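PDB 5LK6: Alpha/beta hydrolase fold-3 domain protein from Sulfolobus islandicus, which probably hydrolyses carboxylic ester bonds, as a thermostable esterase or lipase of the alpha/beta hydrolase fold. Local coordinates for residues 179-183 with 222-226; 113-119 with 209-213; 145-151 with 170-176; 121-126 with 156-160; 195-199 with 273-279. Residue numbers count along the deposited sequence, not the author numbering.

Contact 1: residues 179-183 with 222-226; sequences AVGFD and FSPIL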
# COMPACT_ATOMS: atom_id res chain seq x y z
N ALA A 179 -8.39 7.76 -14.15
CA ALA A 179 -8.66 9.04 -14.78
C ALA A 179 -9.97 9.52 -14.17
O ALA A 179 -10.88 8.76 -14.04
CB ALA A 179 -8.76 8.87 -16.30
N VAL A 180 -10.03 10.76 -13.71
CA VAL A 180 -11.22 11.29 -13.05
C VAL A 180 -11.71 12.64 -13.62
O VAL A 180 -12.71 13.20 -13.16
CB VAL A 180 -10.97 11.43 -11.53
CG1 VAL A 180 -10.66 10.08 -10.91
CG2 VAL A 180 -9.88 12.47 -11.18
N GLY A 181 -10.98 13.19 -14.59
CA GLY A 181 -11.55 14.17 -15.44
C GLY A 181 -10.52 14.96 -16.20
O GLY A 181 -9.37 14.60 -16.22
N PHE A 182 -10.97 16.05 -16.79
CA PHE A 182 -10.19 16.89 -17.67
C PHE A 182 -9.17 17.59 -16.83
O PHE A 182 -9.52 18.15 -15.84
CB PHE A 182 -11.07 17.96 -18.40
CG PHE A 182 -10.37 18.62 -19.58
CD1 PHE A 182 -9.49 17.88 -20.45
CD2 PHE A 182 -10.55 19.97 -19.85
CE1 PHE A 182 -8.83 18.48 -21.51
CE2 PHE A 182 -9.91 20.57 -20.94
CZ PHE A 182 -9.05 19.83 -21.77
N ASP A 183 -7.91 17.59 -17.26
CA ASP A 183 -6.83 18.20 -16.51
C ASP A 183 -5.79 18.74 -17.47
O ASP A 183 -5.02 17.93 -18.06
CB ASP A 183 -6.23 17.14 -15.58
CG ASP A 183 -4.97 17.62 -14.83
OD1 ASP A 183 -4.80 18.87 -14.68
OD2 ASP A 183 -4.20 16.73 -14.32
N PHE A 222 -17.90 11.11 -17.38
CA PHE A 222 -16.50 11.13 -17.80
C PHE A 222 -15.53 11.79 -16.76
O PHE A 222 -14.38 11.33 -16.60
CB PHE A 222 -16.35 11.86 -19.15
CG PHE A 222 -14.95 11.88 -19.65
CD1 PHE A 222 -14.36 10.72 -20.11
CD2 PHE A 222 -14.19 13.04 -19.60
CE1 PHE A 222 -13.03 10.71 -20.56
CE2 PHE A 222 -12.87 13.04 -20.05
CZ PHE A 222 -12.29 11.88 -20.51
N SER A 223 -16.01 12.86 -16.10
CA SER A 223 -15.28 13.57 -15.07
C SER A 223 -16.00 13.42 -13.73
O SER A 223 -16.64 14.34 -13.28
CB SER A 223 -15.08 15.04 -15.46
OG SER A 223 -14.21 15.18 -16.58
N PRO A 224 -15.83 12.28 -13.07
CA PRO A 224 -16.53 12.10 -11.84
C PRO A 224 -16.21 13.14 -10.80
O PRO A 224 -17.08 13.44 -9.96
CB PRO A 224 -16.09 10.72 -11.38
CG PRO A 224 -15.01 10.31 -12.27
CD PRO A 224 -15.23 11.04 -13.53
N ILE A 225 -15.01 13.71 -10.87
CA ILE A 225 -14.64 14.77 -9.95
C ILE A 225 -15.52 16.02 -10.08
O ILE A 225 -15.52 16.84 -9.18
CB ILE A 225 -13.13 15.14 -10.08
CG1 ILE A 225 -12.67 15.90 -8.82
CG2 ILE A 225 -12.86 15.92 -11.37
CD1 ILE A 225 -11.22 15.66 -8.42
N LEU A 226 -16.24 16.18 -11.18
CA LEU A 226 -17.21 17.26 -11.28
C LEU A 226 -18.54 16.91 -10.66
O LEU A 226 -19.40 17.73 -10.67
CB LEU A 226 -17.42 17.68 -12.73
CG LEU A 226 -16.11 18.07 -13.41
CD1 LEU A 226 -16.34 18.35 -14.89
CD2 LEU A 226 -15.40 19.26 -12.73
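Two loop segments run across each other, the end-to-end directions of their touching parts 102° apart, and the CA atoms of G181 and S223 lie 3.8 Å apart. The main tie is a backbone hydrogen bond from I225 N to V180 O, 3.3 Å and nearly straight. That same carbonyl O of V180 also receives a CA-H...O contact from S223 CA at 3.2 Å, so it sits over the start of the short 3-10 turn 224-226. G181 has to be glycine on two counts. Its backbone angles would jam a CB against the preceding carbonyl, and a CB would also clash with S223 OG, which lies 3.1 Å from G181 CA. S223 OG accepts a weak hydrogen bond from F182 N at 3.4 Å, but its main partner is the carbonyl of L217. V180 packs loosely on both partners: its CB lies 4.3 Å from P224 CG and its CG2 4.3 Å from I225 CB, while V180 O is 3.3 Å from I225 CG2. Around this crossing, N155 ND2 of helix 152-163 hydrogen-bonds both A179 O and F222 O, so one side chain bonds both loops. P224 packs on V159 and L162 of the same helix, while I225 lies on A252 and R256 of helix 247-259, so the pair links the loops after strand 173-176 and before strand 236-241 to both helices.

Contact 2: residues 113-119 with 209-213; sequences APEYKFP and QYLRS. With SO4 (sulfate ion), chain E.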
# COMPACT_ATOMS: atom_id res chain seq x y z
N ALA A 113 -14.35 2.11 -27.70
CA ALA A 113 -14.20 3.08 -28.73
C ALA A 113 -13.04 2.63 -29.61
O ALA A 113 -12.21 1.83 -29.17
CB ALA A 113 -13.89 4.42 -28.11
N PRO A 114 -12.98 3.10 -30.86
CA PRO A 114 -13.88 4.09 -31.45
C PRO A 114 -15.22 3.58 -31.94
O PRO A 114 -16.07 4.41 -32.32
CB PRO A 114 -13.08 4.60 -32.64
CG PRO A 114 -12.32 3.41 -33.06
CD PRO A 114 -11.88 2.79 -31.77
N GLU A 115 -15.46 2.27 -31.92
CA GLU A 115 -16.69 1.75 -32.50
C GLU A 115 -17.87 2.19 -31.68
O GLU A 115 -18.88 2.56 -32.24
CB GLU A 115 -16.67 0.24 -32.85
CG GLU A 115 -15.74 -0.77 -32.11
CD GLU A 115 -14.17 -0.67 -32.26
OE1 GLU A 115 -13.54 -1.41 -33.10
OE2 GLU A 115 -13.59 0.10 -31.43
N TYR A 116 -17.73 2.22 -30.36
CA TYR A 116 -18.78 2.69 -29.49
C TYR A 116 -18.23 3.80 -28.66
O TYR A 116 -17.26 3.66 -27.89
CB TYR A 116 -19.35 1.56 -28.60
CG TYR A 116 -19.83 0.40 -29.40
CD1 TYR A 116 -21.12 0.40 -29.98
CD2 TYR A 116 -18.97 -0.68 -29.65
CE1 TYR A 116 -21.54 -0.67 -30.77
CE2 TYR A 116 -19.38 -1.74 -30.45
CZ TYR A 116 -20.65 -1.73 -31.00
OH TYR A 116 -21.02 -2.77 -31.76
N LYS A 117 -18.91 4.92 -28.76
CA LYS A 117 -18.49 6.16 -28.13
C LYS A 117 -19.09 6.25 -26.75
O LYS A 117 -20.04 5.60 -26.43
CB LYS A 117 -18.98 7.36 -28.94
CG LYS A 117 -18.67 7.32 -30.44
CD LYS A 117 -17.22 7.61 -30.73
CE LYS A 117 -16.99 7.67 -32.21
NZ LYS A 117 -15.56 7.33 -32.48
N PHE A 118 -18.52 7.13 -25.96
CA PHE A 118 -19.10 7.56 -24.72
C PHE A 118 -20.58 7.93 -24.94
O PHE A 118 -20.90 8.58 -25.95
CB PHE A 118 -18.30 8.75 -24.22
CG PHE A 118 -18.92 9.44 -23.04
CD1 PHE A 118 -19.84 10.45 -23.22
CD2 PHE A 118 -18.52 9.11 -21.74
CE1 PHE A 118 -20.38 11.09 -22.13
CE2 PHE A 118 -19.08 9.72 -20.64
CZ PHE A 118 -19.99 10.72 -20.84
N PRO A 119 -21.49 7.55 -24.04
CA PRO A 119 -21.24 6.89 -22.77
C PRO A 119 -21.45 5.36 -22.79
O PRO A 119 -21.86 4.77 -21.76
CB PRO A 119 -22.28 7.53 -21.89
CG PRO A 119 -23.44 7.66 -22.80
CD PRO A 119 -22.87 8.03 -24.14
N GLN A 209 -10.94 9.39 -29.48
CA GLN A 209 -11.66 8.21 -29.93
C GLN A 209 -12.98 7.97 -29.16
O GLN A 209 -13.97 7.50 -29.75
CB GLN A 209 -10.79 6.99 -29.88
CG GLN A 209 -9.48 6.99 -30.66
CD GLN A 209 -9.62 7.22 -32.16
OE1 GLN A 209 -9.31 8.31 -32.63
NE2 GLN A 209 -10.06 6.18 -32.92
N TYR A 210 -13.01 8.28 -27.87
CA TYR A 210 -14.15 7.92 -27.01
C TYR A 210 -15.20 9.06 -26.96
O TYR A 210 -16.40 8.79 -27.11
CB TYR A 210 -13.62 7.62 -25.62
CG TYR A 210 -14.54 7.24 -24.49
CD1 TYR A 210 -15.38 6.18 -24.58
CD2 TYR A 210 -14.48 7.91 -23.29
CE1 TYR A 210 -16.21 5.83 -23.52
CE2 TYR A 210 -15.29 7.56 -22.20
CZ TYR A 210 -16.16 6.51 -22.32
OH TYR A 210 -16.93 6.14 -21.23
N LEU A 211 -14.74 10.31 -26.76
CA LEU A 211 -15.65 11.45 -26.54
C LEU A 211 -16.29 11.90 -27.84
O LEU A 211 -15.74 11.69 -28.92
CB LEU A 211 -14.92 12.58 -25.83
CG LEU A 211 -14.31 12.24 -24.46
CD1 LEU A 211 -13.62 13.41 -23.85
CD2 LEU A 211 -15.37 11.77 -23.49
N ARG A 212 -17.50 12.42 -27.74
CA ARG A 212 -18.23 12.86 -28.93
C ARG A 212 -18.08 14.34 -29.27
O ARG A 212 -18.17 14.74 -30.44
CB ARG A 212 -19.72 12.59 -28.76
CG ARG A 212 -20.11 11.14 -28.48
CD ARG A 212 -21.55 11.06 -28.00
NE ARG A 212 -21.75 11.75 -26.73
CZ ARG A 212 -22.80 11.60 -25.93
NH1 ARG A 212 -23.80 10.77 -26.24
NH2 ARG A 212 -22.83 12.29 -24.79
N SER A 213 -17.93 15.15 -28.23
CA SER A 213 -17.77 16.60 -28.34
C SER A 213 -17.11 17.08 -27.03
O SER A 213 -17.01 16.31 -26.04
CB SER A 213 -19.14 17.30 -28.55
OG SER A 213 -19.91 17.35 -27.35
S SO4 E . -26.34 10.97 -23.45
O1 SO4 E . -26.05 10.13 -24.61
O2 SO4 E . -26.61 9.97 -22.32
O3 SO4 E . -25.22 11.98 -23.33
O4 SO4 E . -27.46 11.89 -23.66
O HOH W 1 -15.04 10.21 -31.74
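This is a mixed polar and aromatic contact near the surface, where the loop leading into helix 120-133 meets the C-terminal end of helix 200-210. At its centre F118 N donates to Y210 O, 2.9 Å, so a carbonyl of the last helical turn is taken up by the loop. K117 NZ reaches two carbonyls, Q209 O at 3.2 Å and P114 O at 3.0 Å, and a water 3.0 Å from K117 NZ passes the link on to L211 O. F118 CB sits over the face of the Y210 ring, 3.6 Å from its centroid, and the F118 ring turns its edge to that face in an offset edge-to-face pair with planes at 85°. In this alpha/beta hydrolase fold, helix 200-210 belongs to the long excursion between strands 173-176 and 236-241, so the contact joins that excursion to the loop after strand 104-108. Cis peptide bonds precede both P114 and P119. A113 CB packs 4.1 Å from Y210 CB. Further out, the R212 guanidinium lies with one face on F118 O and P119 CD, is salt-bridged to D216, and grips a sulfate probably from the crystallisation liquor, R212 NH2 to SO4 O3 being 2.8 Å.

Contact 3: residues 145-151 with 170-176; sequences VAIAGDS and LKYQILI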
# COMPACT_ATOMS: atom_id res chain seq x y z
N VAL A 145 -21.12 -7.11 -3.21
CA VAL A 145 -20.39 -6.76 -4.41
C VAL A 145 -19.61 -5.47 -4.24
O VAL A 145 -20.11 -4.49 -3.65
CB VAL A 145 -21.24 -6.94 -5.72
CG1 VAL A 145 -22.72 -6.91 -5.46
CG2 VAL A 145 -20.86 -6.01 -6.87
N ALA A 146 -18.34 -5.54 -4.68
CA ALA A 146 -17.48 -4.39 -4.78
C ALA A 146 -17.17 -4.20 -6.26
O ALA A 146 -17.42 -5.11 -7.07
CB ALA A 146 -16.19 -4.63 -3.99
N ILE A 147 -16.57 -3.06 -6.58
CA ILE A 147 -16.22 -2.70 -7.95
C ILE A 147 -14.75 -2.21 -8.04
O ILE A 147 -14.28 -1.57 -7.15
CB ILE A 147 -17.23 -1.65 -8.49
CG1 ILE A 147 -17.06 -1.47 -10.00
CG2 ILE A 147 -17.14 -0.34 -7.74
CD1 ILE A 147 -18.20 -0.71 -10.67
N ALA A 148 -14.04 -2.52 -9.13
CA ALA A 148 -12.65 -2.12 -9.31
C ALA A 148 -12.28 -1.85 -10.77
O ALA A 148 -12.80 -2.50 -11.69
CB ALA A 148 -11.72 -3.20 -8.80
N GLY A 149 -11.34 -0.94 -10.96
CA GLY A 149 -10.68 -0.82 -12.26
C GLY A 149 -9.43 0.04 -12.28
O GLY A 149 -9.21 0.80 -11.32
N ASP A 150 -8.65 -0.09 -13.37
CA ASP A 150 -7.43 0.70 -13.63
C ASP A 150 -7.50 1.66 -14.86
O ASP A 150 -8.13 1.25 -15.78
CB ASP A 150 -6.28 -0.30 -13.80
CG ASP A 150 -6.47 -1.22 -15.02
OD1 ASP A 150 -7.49 -2.00 -15.03
OD2 ASP A 150 -5.62 -1.15 -15.97
N SER A 151 -6.81 2.84 -14.92
CA SER A 151 -6.68 3.81 -16.19
C SER A 151 -8.23 4.14 -16.31
O SER A 151 -8.93 4.52 -15.28
CB SER A 151 -5.82 3.32 -17.56
OG SER A 151 -5.72 4.08 -18.92
N LEU A 170 -23.04 -1.08 -2.86
CA LEU A 170 -21.71 -1.61 -3.16
C LEU A 170 -20.87 -1.64 -1.87
O LEU A 170 -20.92 -0.72 -1.05
CB LEU A 170 -21.05 -0.78 -4.28
CG LEU A 170 -21.86 -0.84 -5.58
CD1 LEU A 170 -21.35 0.14 -6.63
CD2 LEU A 170 -21.91 -2.28 -6.10
N LYS A 171 -20.11 -2.71 -1.65
CA LYS A 171 -19.33 -2.76 -0.41
C LYS A 171 -18.15 -1.78 -0.47
O LYS A 171 -17.77 -1.22 0.58
CB LYS A 171 -18.81 -4.18 -0.08
CG LYS A 171 -19.86 -5.25 0.20
CD LYS A 171 -20.95 -4.80 1.16
CE LYS A 171 -21.59 -5.99 1.88
NZ LYS A 171 -22.44 -5.50 2.99
N TYR A 172 -17.61 -1.55 -1.68
CA TYR A 172 -16.27 -0.99 -1.80
C TYR A 172 -15.97 -0.67 -3.27
O TYR A 172 -16.47 -1.34 -4.18
CB TYR A 172 -15.24 -2.02 -1.25
CG TYR A 172 -14.01 -1.47 -0.61
CD1 TYR A 172 -13.98 -1.11 0.76
CD2 TYR A 172 -12.86 -1.36 -1.33
CE1 TYR A 172 -12.81 -0.62 1.36
CE2 TYR A 172 -11.70 -0.86 -0.74
CZ TYR A 172 -11.68 -0.47 0.59
OH TYR A 172 -10.48 0.01 1.08
N GLN A 173 -15.17 0.36 -3.48
CA GLN A 173 -14.65 0.69 -4.79
C GLN A 173 -13.14 0.78 -4.73
O GLN A 173 -12.58 1.41 -3.85
CB GLN A 173 -15.23 2.02 -5.32
CG GLN A 173 -15.01 3.21 -4.40
CD GLN A 173 -15.62 4.50 -4.90
OE1 GLN A 173 -15.56 4.82 -6.06
NE2 GLN A 173 -16.20 5.26 -3.99
N ILE A 174 -12.50 0.21 -5.74
CA ILE A 174 -11.08 0.23 -5.90
C ILE A 174 -10.73 0.92 -7.19
O ILE A 174 -11.00 0.40 -8.27
CB ILE A 174 -10.53 -1.19 -5.82
CG1 ILE A 174 -10.91 -1.73 -4.44
CG2 ILE A 174 -9.00 -1.20 -6.00
CD1 ILE A 174 -10.41 -3.10 -4.18
N LEU A 175 -10.12 2.10 -7.06
CA LEU A 175 -9.63 2.91 -8.18
C LEU A 175 -8.10 2.84 -8.33
O LEU A 175 -7.35 3.41 -7.52
CB LEU A 175 -10.08 4.31 -7.99
CG LEU A 175 -11.54 4.70 -8.18
CD1 LEU A 175 -12.57 3.59 -8.06
CD2 LEU A 175 -11.87 5.87 -7.27
N ILE A 176 -7.65 2.12 -9.34
CA ILE A 176 -6.22 1.91 -9.61
C ILE A 176 -5.78 2.90 -10.68
O ILE A 176 -6.27 2.86 -11.81
CB ILE A 176 -5.96 0.48 -10.09
CG1 ILE A 176 -6.51 -0.51 -9.05
CG2 ILE A 176 -4.48 0.25 -10.33
CD1 ILE A 176 -6.84 -1.90 -9.56
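Backbone hydrogen bonds carry this pair of parallel strands, whose axes approach to 4.6 Å with only 5° between their directions. The ladder alternates in the parallel manner: I147 N bonds Y172 O (3.0 Å) and I174 N bonds I147 O (2.9 Å), then G149 N bonds I174 O (3.0 Å) and I176 N bonds G149 O (2.8 Å). It is extended at one end by K171 N to V145 O, 2.7 Å, and at the other by S151 N to I176 O, 3.2 Å. CA-H...O contacts lie between these rungs, the shortest from D150 CA to I176 O at 3.1 Å. Among apolar contacts, A148 follows the register, while L170 reaches V145 and I147 near the start of the ladder. A148 CB lies 3.8 Å from I174 CB on the face covered by helix 285-302, where I174 and I176 pack. I147 and L175 point to the other face, under helix 152-163. Of the polar ends, D150 bonds Y76 and Y90, and Q173 bonds P234 O. S151, at the N-cap position of helix 152-163, has the strained angles phi 62° and psi -127°. Strand, helix and strand make a beta-alpha-beta crossover at the centre of the alpha/beta hydrolase sheet, and the sharp turn at S151 in a G-x-S-x-G sequence is consistent with the nucleophile elbow of this family, with S151 as the probable nucleophile.

Contact 4: residues 121-126 with 156-160; sequences AVIDSF and LAAVV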
# COMPACT_ATOMS: atom_id res chain seq x y z
N ALA A 121 -19.37 2.60 -22.84
CA ALA A 121 -18.61 1.91 -21.82
C ALA A 121 -19.20 2.06 -20.40
O ALA A 121 -19.06 1.14 -19.58
CB ALA A 121 -17.19 2.38 -21.81
N VAL A 122 -19.81 3.21 -20.12
CA VAL A 122 -20.32 3.48 -18.78
C VAL A 122 -21.59 2.68 -18.62
O VAL A 122 -21.76 1.99 -17.61
CB VAL A 122 -20.68 4.98 -18.59
CG1 VAL A 122 -21.49 5.24 -17.33
CG2 VAL A 122 -19.41 5.85 -18.61
N ILE A 123 -22.47 2.79 -19.61
CA ILE A 123 -23.73 2.08 -19.59
C ILE A 123 -23.54 0.55 -19.49
O ILE A 123 -24.23 -0.08 -18.71
CB ILE A 123 -24.61 2.44 -20.78
CG1 ILE A 123 -25.08 3.91 -20.66
CG2 ILE A 123 -25.82 1.51 -20.85
CD1 ILE A 123 -25.62 4.46 -21.98
N ASP A 124 -22.61 -0.02 -20.24
CA ASP A 124 -22.29 -1.43 -20.07
C ASP A 124 -21.77 -1.77 -18.66
O ASP A 124 -22.19 -2.77 -18.06
CB ASP A 124 -21.26 -1.90 -21.12
CG ASP A 124 -21.83 -1.95 -22.54
OD1 ASP A 124 -23.03 -1.65 -22.74
OD2 ASP A 124 -21.06 -2.30 -23.48
N SER A 125 -20.86 -0.96 -18.16
CA SER A 125 -20.25 -1.19 -16.85
C SER A 125 -21.31 -1.13 -15.73
O SER A 125 -21.29 -1.97 -14.83
CB SER A 125 -19.11 -0.20 -16.59
OG SER A 125 -18.02 -0.43 -17.45
N PHE A 126 -22.22 -0.17 -15.80
CA PHE A 126 -23.35 -0.11 -14.89
C PHE A 126 -24.32 -1.26 -15.01
O PHE A 126 -24.74 -1.83 -14.03
CB PHE A 126 -24.15 1.14 -15.12
CG PHE A 126 -25.29 1.30 -14.17
CD1 PHE A 126 -25.06 1.63 -12.82
CD2 PHE A 126 -26.62 1.14 -14.60
CE1 PHE A 126 -26.12 1.79 -11.92
CE2 PHE A 126 -27.69 1.31 -13.70
CZ PHE A 126 -27.44 1.62 -12.36
N LEU A 156 -14.46 4.21 -14.94
CA LEU A 156 -15.77 3.57 -15.09
C LEU A 156 -16.25 3.05 -13.73
O LEU A 156 -17.41 3.23 -13.36
CB LEU A 156 -15.67 2.42 -16.07
CG LEU A 156 -15.35 2.80 -17.55
CD1 LEU A 156 -14.86 1.60 -18.39
CD2 LEU A 156 -16.54 3.47 -18.21
N ALA A 157 -15.31 2.52 -12.95
CA ALA A 157 -15.59 2.14 -11.57
C ALA A 157 -16.11 3.30 -10.74
O ALA A 157 -17.10 3.14 -10.00
CB ALA A 157 -14.35 1.57 -10.93
N ALA A 158 -15.47 4.46 -10.85
CA ALA A 158 -15.87 5.57 -10.00
C ALA A 158 -17.22 6.08 -10.45
O ALA A 158 -18.06 6.43 -9.61
CB ALA A 158 -14.84 6.69 -10.02
N VAL A 159 -17.42 6.11 -11.77
CA VAL A 159 -18.68 6.58 -12.33
C VAL A 159 -19.82 5.63 -11.99
O VAL A 159 -20.87 6.07 -11.54
CB VAL A 159 -18.56 6.82 -13.83
CG1 VAL A 159 -19.93 7.09 -14.45
CG2 VAL A 159 -17.62 8.02 -14.06
N VAL A 160 -19.59 4.34 -12.17
CA VAL A 160 -20.56 3.36 -11.71
C VAL A 160 -21.02 3.55 -10.25
O VAL A 160 -22.21 3.48 -9.96
CB VAL A 160 -20.04 1.93 -11.87
CG1 VAL A 160 -20.98 0.98 -11.13
CG2 VAL A 160 -19.97 1.54 -13.36
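L156 opens 156-160 and points into the gap between the helices, where its CD2 reaches V122 CG2 at 3.7 Å and A121 CB at 3.8 Å, while its CD1 lies 3.9 Å from S125 OG. That hydroxyl is turned back on its own helix, donating to A121 O at 2.8 Å, so the serine can face an apolar neighbour with its polar end satisfied. V159 comes next: its CG1 lies 3.8 Å from V122 CG1. One residue on, V160 closes the contact, with CG2 3.8 Å from S125 CB and 3.7 Å from F126 N. L156, V159 and V160 follow an i, i+3, i+4 spacing and meet A121, V122, S125 and F126, two adjacent pairs one turn apart; no hydrogen bond joins the segments. The two axes stay 9.5 Å apart at closest approach and cross at -65°, so the contact is compact rather than drawn out along the helices. Both L156 and S125 also rest on L77 of strand 72-77, which places helices 120-133 and 152-163 on the same face of the central sheet. Y210 of helix 200-210 covers A121, V122 and L156, and L163 packs on V122 and F126.

Contact 5: residues 195-199 with 273-279; sequences GFFLT and IHGFLSF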
# COMPACT_ATOMS: atom_id res chain seq x y z
N GLY A 195 7.50 10.64 -21.64
CA GLY A 195 8.56 9.74 -21.21
C GLY A 195 8.26 8.77 -20.07
O GLY A 195 9.17 8.06 -19.65
N PHE A 196 7.04 8.71 -19.56
CA PHE A 196 6.72 7.77 -18.49
C PHE A 196 5.59 6.83 -18.88
O PHE A 196 4.70 6.54 -18.10
CB PHE A 196 6.39 8.57 -17.22
CG PHE A 196 7.55 9.40 -16.69
CD1 PHE A 196 7.73 10.68 -17.10
CD2 PHE A 196 8.44 8.87 -15.82
CE1 PHE A 196 8.76 11.47 -16.61
CE2 PHE A 196 9.47 9.65 -15.32
CZ PHE A 196 9.65 10.96 -15.71
N PHE A 197 5.65 6.37 -20.11
CA PHE A 197 4.85 5.29 -20.61
C PHE A 197 3.46 5.76 -21.00
O PHE A 197 3.06 5.57 -22.12
CB PHE A 197 4.87 4.10 -19.67
CG PHE A 197 4.17 2.87 -20.22
CD1 PHE A 197 4.81 2.04 -21.14
CD2 PHE A 197 2.88 2.54 -19.81
CE1 PHE A 197 4.16 0.93 -21.63
CE2 PHE A 197 2.24 1.42 -20.32
CZ PHE A 197 2.87 0.63 -21.24
N LEU A 198 2.69 6.32 -20.08
CA LEU A 198 1.47 7.02 -20.42
C LEU A 198 1.86 8.50 -20.60
O LEU A 198 2.49 9.09 -19.72
CB LEU A 198 0.37 6.83 -19.37
CG LEU A 198 -0.89 7.69 -19.54
CD1 LEU A 198 -1.66 7.25 -20.77
CD2 LEU A 198 -1.80 7.68 -18.32
N THR A 199 1.49 9.06 -21.76
CA THR A 199 1.80 10.44 -22.14
C THR A 199 0.58 11.27 -22.32
O THR A 199 -0.51 10.75 -22.54
CB THR A 199 2.57 10.49 -23.49
OG1 THR A 199 1.73 10.13 -24.61
CG2 THR A 199 3.74 9.61 -23.43
N ILE A 273 5.35 3.82 -12.64
CA ILE A 273 4.64 4.45 -13.73
C ILE A 273 3.21 3.97 -13.80
O ILE A 273 2.81 3.00 -13.17
CB ILE A 273 5.32 4.15 -15.06
CG1 ILE A 273 5.58 2.65 -15.26
CG2 ILE A 273 6.65 4.87 -15.12
CD1 ILE A 273 5.73 2.24 -16.70
N HIS A 274 2.42 4.71 -14.54
CA HIS A 274 1.07 4.29 -14.83
C HIS A 274 1.03 2.88 -15.39
O HIS A 274 1.87 2.51 -16.12
CB HIS A 274 0.47 5.22 -15.88
CG HIS A 274 -1.00 5.13 -15.99
ND1 HIS A 274 -1.86 5.74 -15.10
CD2 HIS A 274 -1.78 4.49 -16.89
CE1 HIS A 274 -3.10 5.51 -15.46
NE2 HIS A 274 -3.08 4.75 -16.54
N GLY A 275 0.01 2.12 -15.05
CA GLY A 275 -0.19 0.78 -15.64
C GLY A 275 0.64 -0.35 -15.04
O GLY A 275 0.60 -1.46 -15.55
N PHE A 276 1.38 -0.08 -13.97
CA PHE A 276 2.32 -1.03 -13.43
C PHE A 276 1.74 -2.39 -12.95
O PHE A 276 2.46 -3.37 -12.94
CB PHE A 276 3.25 -0.38 -12.34
CG PHE A 276 2.60 -0.11 -11.00
CD1 PHE A 276 1.79 0.99 -10.79
CD2 PHE A 276 2.88 -0.92 -9.91
CE1 PHE A 276 1.22 1.25 -9.57
CE2 PHE A 276 2.30 -0.68 -8.66
CZ PHE A 276 1.46 0.41 -8.50
N LEU A 277 0.46 -2.46 -12.54
CA LEU A 277 -0.15 -3.75 -12.19
C LEU A 277 -0.25 -4.71 -13.40
O LEU A 277 -0.17 -5.91 -13.21
CB LEU A 277 -1.55 -3.59 -11.56
CG LEU A 277 -1.56 -3.24 -10.07
CD1 LEU A 277 -1.15 -1.79 -9.83
CD2 LEU A 277 -2.94 -3.53 -9.47
N SER A 278 -0.45 -4.18 -14.62
CA SER A 278 -0.55 -5.03 -15.80
C SER A 278 0.80 -5.74 -16.08
O SER A 278 0.84 -6.80 -16.74
CB SER A 278 -1.05 -4.23 -17.03
OG SER A 278 -2.35 -3.68 -16.86
N PHE A 279 1.90 -5.17 -15.55
CA PHE A 279 3.25 -5.66 -15.80
C PHE A 279 3.91 -6.07 -14.53
O PHE A 279 5.14 -5.92 -14.36
CB PHE A 279 4.05 -4.61 -16.56
CG PHE A 279 3.28 -4.03 -17.66
CD1 PHE A 279 2.85 -4.84 -18.66
CD2 PHE A 279 2.84 -2.70 -17.63
CE1 PHE A 279 2.03 -4.31 -19.68
CE2 PHE A 279 2.05 -2.16 -18.64
CZ PHE A 279 1.65 -2.97 -19.68
O HOH W 2 3.28 6.99 -15.81
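G195 leads in with a positive phi of 88°, at backbone angles where a CB would press on the preceding carbonyl. At F196 the contact begins: its CB lies 4.3 Å from I273 CG2, and its carbonyl is bridged to the other segment by a water, 2.7 Å from F196 O and 2.7 Å from H274 N. With no direct hydrogen bond between the segments, that water gives the loops a polar link. F197 then turns toward 273-279, its CB 3.6 Å from I273 CD1. The far end of its ring meets F279 obliquely, F197 CZ to F279 CE2 being 3.9 Å, and F15 lies against both rings. The I273-F276 segment forms a type II beta turn with G275 at positive phi, and it carries H274. In alpha/beta hydrolases the catalytic histidine sits on just such a loop after the last strand; here H274 ND1 is hydrogen-bonded to D244 and its ring touches S151, consistent with a Ser-His-Asp triad. L198 lies against this histidine, its CD2 placed over the imidazole face in a CH-pi contact, 3.5 Å from the ring centroid and 9° off the normal. The segment ends at T199, the N-cap of helix 200-210, whose OG1 accepts from H202 N.

How the contacts relate
Contact 3 lies deepest, its centre about 7 Å from the chain's, on neighbouring strands in the central part of the sheet. Contact 4 packs helices against it, centres 11 Å apart, with I147 touching V160. Contact 2 meets contact 4 through Y210, and contact 1 meets both, F222 against F118 and L211, and P224 against V159. Contact 5, across the chain's centre from contact 4, touches contact 3 where S151 meets H274. Along the chain contact 3 closes before contacts 1 and 5 open, while contact 2 spans contacts 3 and 4. The excursion between strands 173-176 and 236-241 thus meets itself in contact 1, loop 113-119 in contact 2 and the probable catalytic histidine loop in contact 5.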